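Local coordinates for protein endo-beta-1,4-glucanase (Streptomyces sp., PDB 1OA4) that hydrolyses internal beta-1,4-glucosidic bonds of cellulose as an endoglucanase of glycoside hydrolase family 12, at residues A[10-14]-A[34-38]; A[27-31]-A[43-47]; A[86-92]-A[212-218]. One frame throughout, in Å; residues are numbered along the deposited sequence.

How the contacts relate
All three contacts belong to the two-sheet beta sandwich of the family 12 catalytic domain. Contacts 2 and 3 lie in the same antiparallel sheet, yet their centres are about 23 Å apart. Contact 1 brings strand 10-13, a member of the other sheet, against the turn of hairpin 30-34/39-44; contact 2, its centre about 20 Å away, pairs the hairpin's own two strands at the open end. Strand 39-44 runs next to 212-218, the strand that contact 3 joins to 86-92. Along the chain contacts 1 and 2 alternate their segments, and contact 3 follows both. The centres of contacts 1 and 3 are about 12 Å apart, and the side chains of Asn37 and Gln14 touch the backbone oxygens of Asn214 and Phe216.

Contact 1 of 3, residues A[10-14]-A[34-38]; sequences TTTIQ and VTGNG
Ile13 carries the close packing here, spreading its branches over the turn that follows strand 30-34. Ile13 CG2 sits 3.5 Å from Val34 CG1 and also touches Thr35 O; Ile13 CB rests against Gly36 O. The other branch takes the position between the backbone N and the carbonyl carbon (chi1 60°) and runs on extended, which carries Ile13 CD1 to 3.6 Å from Asn37 C. Two residues earlier, on the same side of the strand, Thr11 CG2 meets Val34 CG1 tip to tip at 3.8 Å; the hydroxyl of Thr11 turns elsewhere, to Gln2.

Beyond Ile13 the contact becomes looser and wetter. Gln14 and Asn37 are both exposed, and their side chains cross at about a right angle with amide planes 79° apart. The nearest approach between these side chains is only 4.0 Å, from Gln14 CG to Asn37 ND2. A water spans the gap, donating to Asn37 O at 2.7 Å and accepting a weak bond from Gln14 NE2. No direct hydrogen bond joins the two segments. The turn keeps its own shape instead: Thr35 OG1 accepts from Asn37 N at 3.3 Å, an ST turn, and Thr35 N bonds to Gly38 O.

Val19 of strand 17-20 touches both Ile13 and Val34, and Ile4 of strand 2-4 packs against Thr11 and Val34, so the end strand 10-13 of one sheet is packed against the hairpin turn of the other.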
ATOM      1  N   THR A  10       8.329 -13.349  -3.332  1.00 14.27           N
ATOM      2  CA  THR A  10       8.741 -12.015  -3.720  1.00 14.92           C
ATOM      3  C   THR A  10       9.831 -12.077  -4.763  1.00 15.17           C
ATOM      4  O   THR A  10      10.443 -13.129  -4.987  1.00 15.67           O
ATOM      5  CB  THR A  10       9.323 -11.220  -2.555  1.00 14.94           C
ATOM      6  OG1 THR A  10      10.566 -11.802  -2.119  1.00 16.34           O
ATOM      7  CG2 THR A  10       8.403 -11.234  -1.343  1.00 15.03           C
ATOM      8  N   THR A  11      10.065 -10.915  -5.365  1.00 15.39           N
ATOM      9  CA  THR A  11      11.185 -10.720  -6.278  1.00 15.58           C
ATOM     10  C   THR A  11      11.471  -9.208  -6.297  1.00 15.95           C
ATOM     11  O   THR A  11      10.919  -8.474  -5.484  1.00 16.14           O
ATOM     12  CB  THR A  11      10.834 -11.250  -7.668  1.00 15.99           C
ATOM     13  OG1 THR A  11      12.010 -11.266  -8.500  1.00 15.66           O
ATOM     14  CG2 THR A  11       9.831 -10.333  -8.375  1.00 16.81           C
ATOM     15  N   THR A  12      12.343  -8.738  -7.183  1.00 16.02           N
ATOM     16  CA  THR A  12      12.553  -7.306  -7.325  1.00 16.05           C
ATOM     17  C   THR A  12      12.371  -6.883  -8.768  1.00 15.88           C
ATOM     18  O   THR A  12      12.477  -7.706  -9.675  1.00 17.07           O
ATOM     19  CB  THR A  12      13.945  -6.876  -6.894  1.00 16.28           C
ATOM     20  OG1 THR A  12      14.922  -7.458  -7.769  1.00 18.00           O
ATOM     21  CG2 THR A  12      14.251  -7.403  -5.510  1.00 16.81           C
ATOM     22  N   ILE A  13      12.070  -5.604  -8.953  1.00 15.22           N
ATOM     23  CA  ILE A  13      12.101  -4.978 -10.274  1.00 15.33           C
ATOM     24  C   ILE A  13      13.062  -3.790 -10.240  1.00 15.49           C
ATOM     25  O   ILE A  13      13.214  -3.134  -9.214  1.00 14.63           O
ATOM     26  CB  ILE A  13      10.727  -4.545 -10.732  1.00 15.57           C
ATOM     27  CG1 ILE A  13      10.125  -3.525  -9.768  1.00 15.15           C
ATOM     28  CG2 ILE A  13       9.894  -5.785 -10.903  1.00 15.53           C
ATOM     29  CD1 ILE A  13       8.870  -2.859 -10.276  1.00 16.58           C
ATOM     30  N   GLN A  14      13.719  -3.550 -11.376  1.00 15.60           N
ATOM     31  CA  GLN A  14      14.622  -2.423 -11.579  1.00 15.47           C
ATOM     32  C   GLN A  14      15.799  -2.415 -10.595  1.00 15.01           C
ATOM     33  O   GLN A  14      16.424  -1.377 -10.372  1.00 14.89           O
ATOM     34  CB  GLN A  14      13.844  -1.112 -11.481  1.00 15.98           C
ATOM     35  CG  GLN A  14      12.646  -0.983 -12.432  1.00 17.73           C
ATOM     36  CD  GLN A  14      11.728   0.181 -12.044  1.00 20.30           C
ATOM     37  OE1 GLN A  14      12.130   1.341 -12.079  1.00 25.95           O
ATOM     38  NE2 GLN A  14      10.506  -0.136 -11.650  1.00 22.39           N
ATOM     39  N   VAL A  34       5.235 -10.920 -12.692  1.00 14.63           N
ATOM     40  CA  VAL A  34       6.092  -9.739 -12.545  1.00 15.31           C
ATOM     41  C   VAL A  34       6.923  -9.465 -13.801  1.00 16.98           C
ATOM     42  O   VAL A  34       7.660 -10.334 -14.264  1.00 16.92           O
ATOM     43  CB  VAL A  34       7.009  -9.912 -11.334  1.00 15.30           C
ATOM     44  CG1 VAL A  34       7.795  -8.621 -11.041  1.00 15.00           C
ATOM     45  CG2 VAL A  34       6.174 -10.343 -10.133  1.00 15.80           C
ATOM     46  N   THR A  35       6.770  -8.266 -14.359  1.00 18.49           N
ATOM     47  CA  THR A  35       7.516  -7.847 -15.550  1.00 20.38           C
ATOM     48  C   THR A  35       8.675  -6.957 -15.107  1.00 20.33           C
ATOM     49  O   THR A  35       9.006  -6.903 -13.933  1.00 20.66           O
ATOM     50  CB  THR A  35       6.623  -7.044 -16.511  1.00 21.02           C
ATOM     51  OG1 THR A  35       6.335  -5.768 -15.934  1.00 25.06           O
ATOM     52  CG2 THR A  35       5.279  -7.634 -16.675  1.00 24.37           C
ATOM     53  N   GLY A  36       9.299  -6.235 -16.031  1.00 20.17           N
ATOM     54  CA  GLY A  36      10.406  -5.397 -15.621  1.00 19.91           C
ATOM     55  C   GLY A  36       9.995  -4.165 -14.826  1.00 19.79           C
ATOM     56  O   GLY A  36      10.798  -3.609 -14.098  1.00 20.78           O
ATOM     57  N   ASN A  37       8.742  -3.739 -14.952  1.00 19.58           N
ATOM     58  CA  ASN A  37       8.333  -2.465 -14.374  1.00 19.50           C
ATOM     59  C   ASN A  37       7.135  -2.504 -13.453  1.00 18.04           C
ATOM     60  O   ASN A  37       6.741  -1.489 -12.929  1.00 17.52           O
ATOM     61  CB  ASN A  37       8.023  -1.489 -15.513  1.00 20.61           C
ATOM     62  CG  ASN A  37       9.254  -1.136 -16.331  1.00 24.13           C
ATOM     63  OD1 ASN A  37       9.145  -0.784 -17.502  1.00 29.95           O
ATOM     64  ND2 ASN A  37      10.429  -1.235 -15.719  1.00 28.54           N
ATOM     65  N   GLY A  38       6.538  -3.674 -13.275  1.00 16.40           N
ATOM     66  CA  GLY A  38       5.325  -3.772 -12.479  1.00 15.14           C
ATOM     67  C   GLY A  38       4.875  -5.211 -12.421  1.00 14.17           C
ATOM     68  O   GLY A  38       5.686  -6.119 -12.591  1.00 14.99           O
TER
HETATM   69  O   HOH W   1       8.090   0.828 -12.491  1.00 16.59           O

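Contact 2 of 3, residues A[27-31]-A[43-47]; sequences SATQC and QADGS
Gln43 reaches along the neighbouring chain with its whole side chain, from Cys31 back to Thr29. CB of Gln43 lies 3.8 Å from Cys31 CB, on the face of the sheet these two residues share. With CG anti to the backbone N (chi1 -168°) and the chain extended beyond it, the side chain heads for Thr29: CG passes Thr29 O, and CD comes up to the Thr29 methyl. At the tip the amide divides its contacts. Gln43 OE1 lies 3.6 Å from Cys31 SG and also faces Thr29 CG2, whereas Gln43 NE2 packs 3.5 Å from Thr29 CG2 and bonds to Asp45 OD2 at 2.9 Å. Asp45 OD2 lies close to the amide plane of Gln43, but NE2 meets it from above the carboxylate plane.

This is the open end of the antiparallel hairpin 30-34/39-44. Cys31 and Gln43 form a hydrogen-bonded pair, and Gln30 faces Ala44 in a non-hydrogen-bonded one. Past the regular strands, Asp45 N still bonds to Thr29 O at 2.9 Å, nearly along the C=O axis.

Farther out, waters enter between the chains: one accepts from Thr29 N and donates to Asp45 OD2, and another lies between Ala28 O and Asp45 O. Ala28 CB presses on Asp45 O at 3.4 Å. Cys31 is disulfide-bonded to Cys5, linking the hairpin to the N-terminal segment, and the Gln30 amide is bonded to Ser56 and Asn21.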
ATOM      1  N   SER A  27      -6.377 -18.902   1.797  1.00 17.52           N
ATOM      2  CA  SER A  27      -5.673 -20.121   1.422  1.00 18.63           C
ATOM      3  C   SER A  27      -5.878 -20.401  -0.060  1.00 18.16           C
ATOM      4  O   SER A  27      -5.175 -21.253  -0.631  1.00 19.54           O
ATOM      5  CB  SER A  27      -6.191 -21.307   2.234  1.00 19.23           C
ATOM      6  OG  SER A  27      -7.605 -21.391   2.119  1.00 23.98           O
ATOM      7  N   ALA A  28      -6.828 -19.707  -0.690  1.00 17.13           N
ATOM      8  CA  ALA A  28      -7.120 -19.893  -2.113  1.00 16.36           C
ATOM      9  C   ALA A  28      -5.971 -19.356  -2.962  1.00 16.05           C
ATOM     10  O   ALA A  28      -5.375 -18.344  -2.626  1.00 16.67           O
ATOM     11  CB  ALA A  28      -8.443 -19.178  -2.510  1.00 16.55           C
ATOM     12  N   THR A  29      -5.703 -19.999  -4.087  1.00 15.89           N
ATOM     13  CA  THR A  29      -4.547 -19.652  -4.907  1.00 14.76           C
ATOM     14  C   THR A  29      -4.565 -18.290  -5.567  1.00 13.61           C
ATOM     15  O   THR A  29      -5.529 -17.921  -6.222  1.00 13.59           O
ATOM     16  CB  THR A  29      -4.394 -20.702  -5.982  1.00 15.17           C
ATOM     17  OG1 THR A  29      -4.181 -21.977  -5.366  1.00 16.05           O
ATOM     18  CG2 THR A  29      -3.126 -20.429  -6.853  1.00 15.66           C
ATOM     19  N   GLN A  30      -3.469 -17.559  -5.387  1.00 12.00           N
ATOM     20  CA  GLN A  30      -3.254 -16.273  -6.039  1.00 11.76           C
ATOM     21  C   GLN A  30      -1.878 -16.264  -6.650  1.00 11.51           C
ATOM     22  O   GLN A  30      -0.900 -16.654  -6.006  1.00 11.75           O
ATOM     23  CB  GLN A  30      -3.328 -15.120  -5.048  1.00 11.20           C
ATOM     24  CG  GLN A  30      -3.084 -13.748  -5.665  1.00 12.52           C
ATOM     25  CD  GLN A  30      -3.116 -12.642  -4.636  1.00 12.11           C
ATOM     26  OE1 GLN A  30      -4.203 -12.211  -4.225  1.00 11.99           O
ATOM     27  NE2 GLN A  30      -1.938 -12.181  -4.199  1.00 11.36           N
ATOM     28  N   CYS A  31      -1.800 -15.784  -7.889  1.00 12.18           N
ATOM     29  CA  CYS A  31      -0.524 -15.615  -8.573  1.00 12.29           C
ATOM     30  C   CYS A  31      -0.389 -14.246  -9.186  1.00 12.61           C
ATOM     31  O   CYS A  31      -1.385 -13.674  -9.587  1.00 12.44           O
ATOM     32  CB  CYS A  31      -0.394 -16.595  -9.725  1.00 12.75           C
ATOM     33  SG  CYS A  31      -0.591 -18.326  -9.322  1.00 11.30           S
ATOM     34  N   GLN A  43      -3.799 -14.924 -11.200  1.00 11.92           N
ATOM     35  CA  GLN A  43      -4.727 -15.860 -10.569  1.00 12.41           C
ATOM     36  C   GLN A  43      -5.158 -15.220  -9.260  1.00 12.33           C
ATOM     37  O   GLN A  43      -4.330 -14.663  -8.532  1.00 12.12           O
ATOM     38  CB  GLN A  43      -4.097 -17.232 -10.314  1.00 12.00           C
ATOM     39  CG  GLN A  43      -5.127 -18.272  -9.933  1.00 12.99           C
ATOM     40  CD  GLN A  43      -4.641 -19.712 -10.016  1.00 13.70           C
ATOM     41  OE1 GLN A  43      -3.558 -19.985 -10.545  1.00 14.81           O
ATOM     42  NE2 GLN A  43      -5.448 -20.642  -9.491  1.00 13.94           N
ATOM     43  N   ALA A  44      -6.452 -15.268  -8.982  1.00 12.25           N
ATOM     44  CA  ALA A  44      -6.987 -14.662  -7.770  1.00 12.62           C
ATOM     45  C   ALA A  44      -8.244 -15.415  -7.352  1.00 12.39           C
ATOM     46  O   ALA A  44      -9.346 -14.855  -7.320  1.00 12.45           O
ATOM     47  CB  ALA A  44      -7.286 -13.185  -7.999  1.00 12.44           C
ATOM     48  N   ASP A  45      -8.073 -16.697  -7.033  1.00 12.26           N
ATOM     49  CA  ASP A  45      -9.183 -17.561  -6.675  1.00 12.99           C
ATOM     50  C   ASP A  45      -9.892 -17.140  -5.383  1.00 13.04           C
ATOM     51  O   ASP A  45      -9.315 -16.520  -4.495  1.00 13.37           O
ATOM     52  CB  ASP A  45      -8.709 -18.999  -6.482  1.00 12.73           C
ATOM     53  CG  ASP A  45      -8.273 -19.673  -7.761  1.00 12.87           C
ATOM     54  OD1 ASP A  45      -8.474 -19.144  -8.887  1.00 15.69           O
ATOM     55  OD2 ASP A  45      -7.725 -20.790  -7.669  1.00 17.11           O
ATOM     56  N   GLY A  46     -11.155 -17.520  -5.291  1.00 13.92           N
ATOM     57  CA  GLY A  46     -11.912 -17.328  -4.076  1.00 13.98           C
ATOM     58  C   GLY A  46     -12.282 -15.910  -3.710  1.00 13.75           C
ATOM     59  O   GLY A  46     -12.001 -14.938  -4.414  1.00 13.08           O
ATOM     60  N   SER A  47     -12.925 -15.812  -2.562  1.00 13.72           N
ATOM     61  CA  SER A  47     -13.435 -14.546  -2.062  1.00 14.12           C
ATOM     62  C   SER A  47     -13.553 -14.596  -0.554  1.00 13.65           C
ATOM     63  O   SER A  47     -13.584 -15.675   0.043  1.00 15.42           O
ATOM     64  CB  SER A  47     -14.816 -14.251  -2.657  1.00 13.98           C
ATOM     65  OG  SER A  47     -15.766 -15.250  -2.269  1.00 16.19           O
TER
HETATM   66  O   HOH W   2      -6.647 -16.037  -3.714  1.00 13.80           O
HETATM   67  O   HOH W   3      -7.617 -21.931  -5.256  1.00 17.98           O

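Contact 3 of 3, residues A[86-92]-A[212-218]; sequences PSSVSYR and AVNSFSS
Ala212 O lies at the edge of the Tyr91 ring, and Val213 CG2 approaches Tyr91 CE1 obliquely at 3.7 Å; over one face sits Val89 CG2, 4.0 Å above the plane. The Arg92 guanidinium lays one face over Ala212 CB, its NH2 held by a salt bridge to Glu40 and a bond to Gly210 O. Val89 CB meets the Phe216 ring at its edge.

Strands 86-92 and 212-218 run antiparallel at 173° within the six-stranded sheet of the sandwich. Val89, Tyr91, Val213 and Phe216 face the other sheet, touching strands 98-108, 194-204 and 59-61, and form part of the core between the two. A beta bulge at Asn214 shifts the register by one: Ser90 O takes Asn214 N at 2.7 Å, and Ser90 N bonds to Ser215 O. With CG beside its backbone N (chi1 -63°), Asn214 brings ND2 to Ser90 OG at 3.1 Å, in the amide plane and almost straight (170°).

Ser217 O is gripped twice, by Ser88 N and, in the carbonyl plane, by Ser87 OG at 2.6 Å. On the face of Ser90 and Ser215 the Ser88 and Ser217 hydroxyls bond to each other, and a water joins Ser88 OG to Ser215 OG.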
ATOM      1  N   PRO A  86       9.002  11.581  -2.762  1.00 12.93           N
ATOM      2  CA  PRO A  86       8.215  11.489  -3.988  1.00 13.12           C
ATOM      3  C   PRO A  86       7.967  10.057  -4.390  1.00 12.04           C
ATOM      4  O   PRO A  86       8.888   9.228  -4.415  1.00 11.05           O
ATOM      5  CB  PRO A  86       9.084  12.204  -5.022  1.00 13.31           C
ATOM      6  CG  PRO A  86      10.451  12.131  -4.478  1.00 14.70           C
ATOM      7  CD  PRO A  86      10.350  12.123  -2.993  1.00 13.05           C
ATOM      8  N   SER A  87       6.716   9.769  -4.726  1.00 11.80           N
ATOM      9  CA  SER A  87       6.339   8.446  -5.179  1.00 11.87           C
ATOM     10  C   SER A  87       5.316   8.555  -6.304  1.00 12.07           C
ATOM     11  O   SER A  87       4.624   9.569  -6.422  1.00 12.16           O
ATOM     12  CB  SER A  87       5.792   7.611  -4.004  1.00 12.14           C
ATOM     13  OG  SER A  87       5.545   6.270  -4.382  1.00 11.84           O
ATOM     14  N   SER A  88       5.246   7.527  -7.138  1.00 11.97           N
ATOM     15  CA  SER A  88       4.262   7.495  -8.200  1.00 12.25           C
ATOM     16  C   SER A  88       3.811   6.070  -8.445  1.00 12.04           C
ATOM     17  O   SER A  88       4.515   5.117  -8.145  1.00 10.49           O
ATOM     18  CB  SER A  88       4.860   8.061  -9.502  1.00 13.10           C
ATOM     19  OG  SER A  88       5.817   7.166 -10.028  1.00 16.23           O
ATOM     20  N   VAL A  89       2.621   5.947  -9.005  1.00 12.42           N
ATOM     21  CA  VAL A  89       2.098   4.649  -9.394  1.00 12.02           C
ATOM     22  C   VAL A  89       1.162   4.864 -10.569  1.00 12.43           C
ATOM     23  O   VAL A  89       0.565   5.942 -10.706  1.00 12.75           O
ATOM     24  CB  VAL A  89       1.327   3.960  -8.219  1.00 12.10           C
ATOM     25  CG1 VAL A  89       0.004   4.656  -7.944  1.00 12.56           C
ATOM     26  CG2 VAL A  89       1.094   2.532  -8.509  1.00 12.14           C
ATOM     27  N   SER A  90       1.067   3.857 -11.423  1.00 11.22           N
ATOM     28  CA  SER A  90       0.117   3.844 -12.531  1.00 11.82           C
ATOM     29  C   SER A  90      -0.557   2.493 -12.457  1.00 11.44           C
ATOM     30  O   SER A  90       0.122   1.465 -12.400  1.00 12.69           O
ATOM     31  CB  SER A  90       0.844   3.994 -13.852  1.00 11.71           C
ATOM     32  OG  SER A  90      -0.077   3.772 -14.912  1.00 14.22           O
ATOM     33  N   TYR A  91      -1.889   2.509 -12.466  1.00 12.13           N
ATOM     34  CA  TYR A  91      -2.715   1.325 -12.307  1.00 12.21           C
ATOM     35  C   TYR A  91      -3.583   1.019 -13.527  1.00 13.34           C
ATOM     36  O   TYR A  91      -4.006   1.925 -14.252  1.00 14.15           O
ATOM     37  CB  TYR A  91      -3.696   1.531 -11.145  1.00 11.90           C
ATOM     38  CG  TYR A  91      -3.177   1.444  -9.732  1.00 10.92           C
ATOM     39  CD1 TYR A  91      -2.698   0.239  -9.219  1.00 11.02           C
ATOM     40  CD2 TYR A  91      -3.272   2.525  -8.875  1.00 10.26           C
ATOM     41  CE1 TYR A  91      -2.306   0.140  -7.889  1.00 12.09           C
ATOM     42  CE2 TYR A  91      -2.865   2.430  -7.547  1.00 11.27           C
ATOM     43  CZ  TYR A  91      -2.397   1.238  -7.077  1.00  9.33           C
ATOM     44  OH  TYR A  91      -2.036   1.160  -5.738  1.00 10.92           O
ATOM     45  N   ARG A  92      -3.853  -0.264 -13.731  1.00 13.93           N
ATOM     46  CA  ARG A  92      -4.818  -0.699 -14.725  1.00 14.20           C
ATOM     47  C   ARG A  92      -5.913  -1.414 -13.950  1.00 14.77           C
ATOM     48  O   ARG A  92      -5.640  -2.358 -13.199  1.00 13.89           O
ATOM     49  CB  ARG A  92      -4.185  -1.656 -15.728  1.00 14.82           C
ATOM     50  CG  ARG A  92      -5.087  -1.932 -16.900  1.00 16.61           C
ATOM     51  CD  ARG A  92      -4.446  -2.856 -17.907  1.00 18.32           C
ATOM     52  NE  ARG A  92      -4.381  -4.251 -17.497  1.00 18.70           N
ATOM     53  CZ  ARG A  92      -3.268  -4.997 -17.531  1.00 18.33           C
ATOM     54  NH1 ARG A  92      -2.128  -4.460 -17.948  1.00 19.58           N
ATOM     55  NH2 ARG A  92      -3.312  -6.278 -17.160  1.00 18.75           N
ATOM     56  N   ALA A 212      -3.423  -4.612 -12.651  1.00 11.31           N
ATOM     57  CA  ALA A 212      -1.981  -4.420 -12.801  1.00 10.87           C
ATOM     58  C   ALA A 212      -1.460  -3.113 -12.234  1.00 11.24           C
ATOM     59  O   ALA A 212      -2.147  -2.090 -12.239  1.00 10.53           O
ATOM     60  CB  ALA A 212      -1.588  -4.498 -14.285  1.00 11.57           C
ATOM     61  N   VAL A 213      -0.221  -3.159 -11.763  1.00 10.95           N
ATOM     62  CA  VAL A 213       0.523  -1.961 -11.461  1.00 11.00           C
ATOM     63  C   VAL A 213       1.402  -1.827 -12.698  1.00 12.04           C
ATOM     64  O   VAL A 213       2.179  -2.729 -13.000  1.00 12.53           O
ATOM     65  CB  VAL A 213       1.390  -2.097 -10.185  1.00 11.10           C
ATOM     66  CG1 VAL A 213       2.424  -0.972 -10.099  1.00 11.66           C
ATOM     67  CG2 VAL A 213       0.508  -2.084  -8.962  1.00 12.12           C
ATOM     68  N   ASN A 214       1.194  -0.764 -13.471  1.00 12.34           N
ATOM     69  CA  ASN A 214       1.976  -0.540 -14.688  1.00 13.03           C
ATOM     70  C   ASN A 214       3.401  -0.060 -14.380  1.00 13.52           C
ATOM     71  O   ASN A 214       4.348  -0.359 -15.113  1.00 13.92           O
ATOM     72  CB  ASN A 214       1.308   0.530 -15.557  1.00 13.30           C
ATOM     73  CG  ASN A 214      -0.083   0.132 -16.069  1.00 13.94           C
ATOM     74  OD1 ASN A 214      -0.285  -0.977 -16.554  1.00 16.40           O
ATOM     75  ND2 ASN A 214      -1.034   1.055 -15.976  1.00 15.52           N
ATOM     76  N   SER A 215       3.530   0.753 -13.339  1.00 13.05           N
ATOM     77  CA  SER A 215       4.799   1.320 -12.947  1.00 13.03           C
ATOM     78  C   SER A 215       4.692   1.838 -11.528  1.00 12.84           C
ATOM     79  O   SER A 215       3.593   2.048 -11.005  1.00 12.54           O
ATOM     80  CB  SER A 215       5.193   2.465 -13.890  1.00 13.03           C
ATOM     81  OG  SER A 215       4.256   3.521 -13.831  1.00 14.72           O
ATOM     82  N   PHE A 216       5.844   2.060 -10.911  1.00 13.06           N
ATOM     83  CA  PHE A 216       5.934   2.561  -9.549  1.00 12.74           C
ATOM     84  C   PHE A 216       7.291   3.191  -9.334  1.00 12.63           C
ATOM     85  O   PHE A 216       8.300   2.715  -9.859  1.00 13.30           O
ATOM     86  CB  PHE A 216       5.795   1.380  -8.577  1.00 12.51           C
ATOM     87  CG  PHE A 216       6.023   1.718  -7.112  1.00 12.52           C
ATOM     88  CD1 PHE A 216       5.025   2.286  -6.345  1.00 12.07           C
ATOM     89  CD2 PHE A 216       7.234   1.409  -6.494  1.00 10.95           C
ATOM     90  CE1 PHE A 216       5.246   2.572  -5.003  1.00 12.33           C
ATOM     91  CE2 PHE A 216       7.458   1.701  -5.149  1.00 11.64           C
ATOM     92  CZ  PHE A 216       6.460   2.287  -4.405  1.00 10.68           C
ATOM     93  N   SER A 217       7.316   4.238  -8.522  1.00 12.79           N
ATOM     94  CA  SER A 217       8.569   4.811  -8.094  1.00 13.06           C
ATOM     95  C   SER A 217       8.421   5.291  -6.664  1.00 12.93           C
ATOM     96  O   SER A 217       7.323   5.573  -6.215  1.00 13.28           O
ATOM     97  CB  SER A 217       8.982   5.956  -9.015  1.00 13.43           C
ATOM     98  OG  SER A 217       8.124   7.073  -8.880  1.00 14.55           O
ATOM     99  N   SER A 218       9.552   5.394  -5.980  1.00 12.23           N
ATOM    100  CA  SER A 218       9.606   5.915  -4.639  1.00 12.30           C
ATOM    101  C   SER A 218      11.045   6.342  -4.362  1.00 12.76           C
ATOM    102  O   SER A 218      11.996   5.619  -4.704  1.00 13.59           O
ATOM    103  CB  SER A 218       9.183   4.841  -3.666  1.00 12.71           C
ATOM    104  OG  SER A 218       9.461   5.257  -2.351  1.00 11.59           O
TER
HETATM  105  O   HOH W   4       9.705   8.689  -7.012  1.00 14.39           O
HETATM  106  O   HOH W   5       4.467   5.418 -11.942  1.00 19.96           O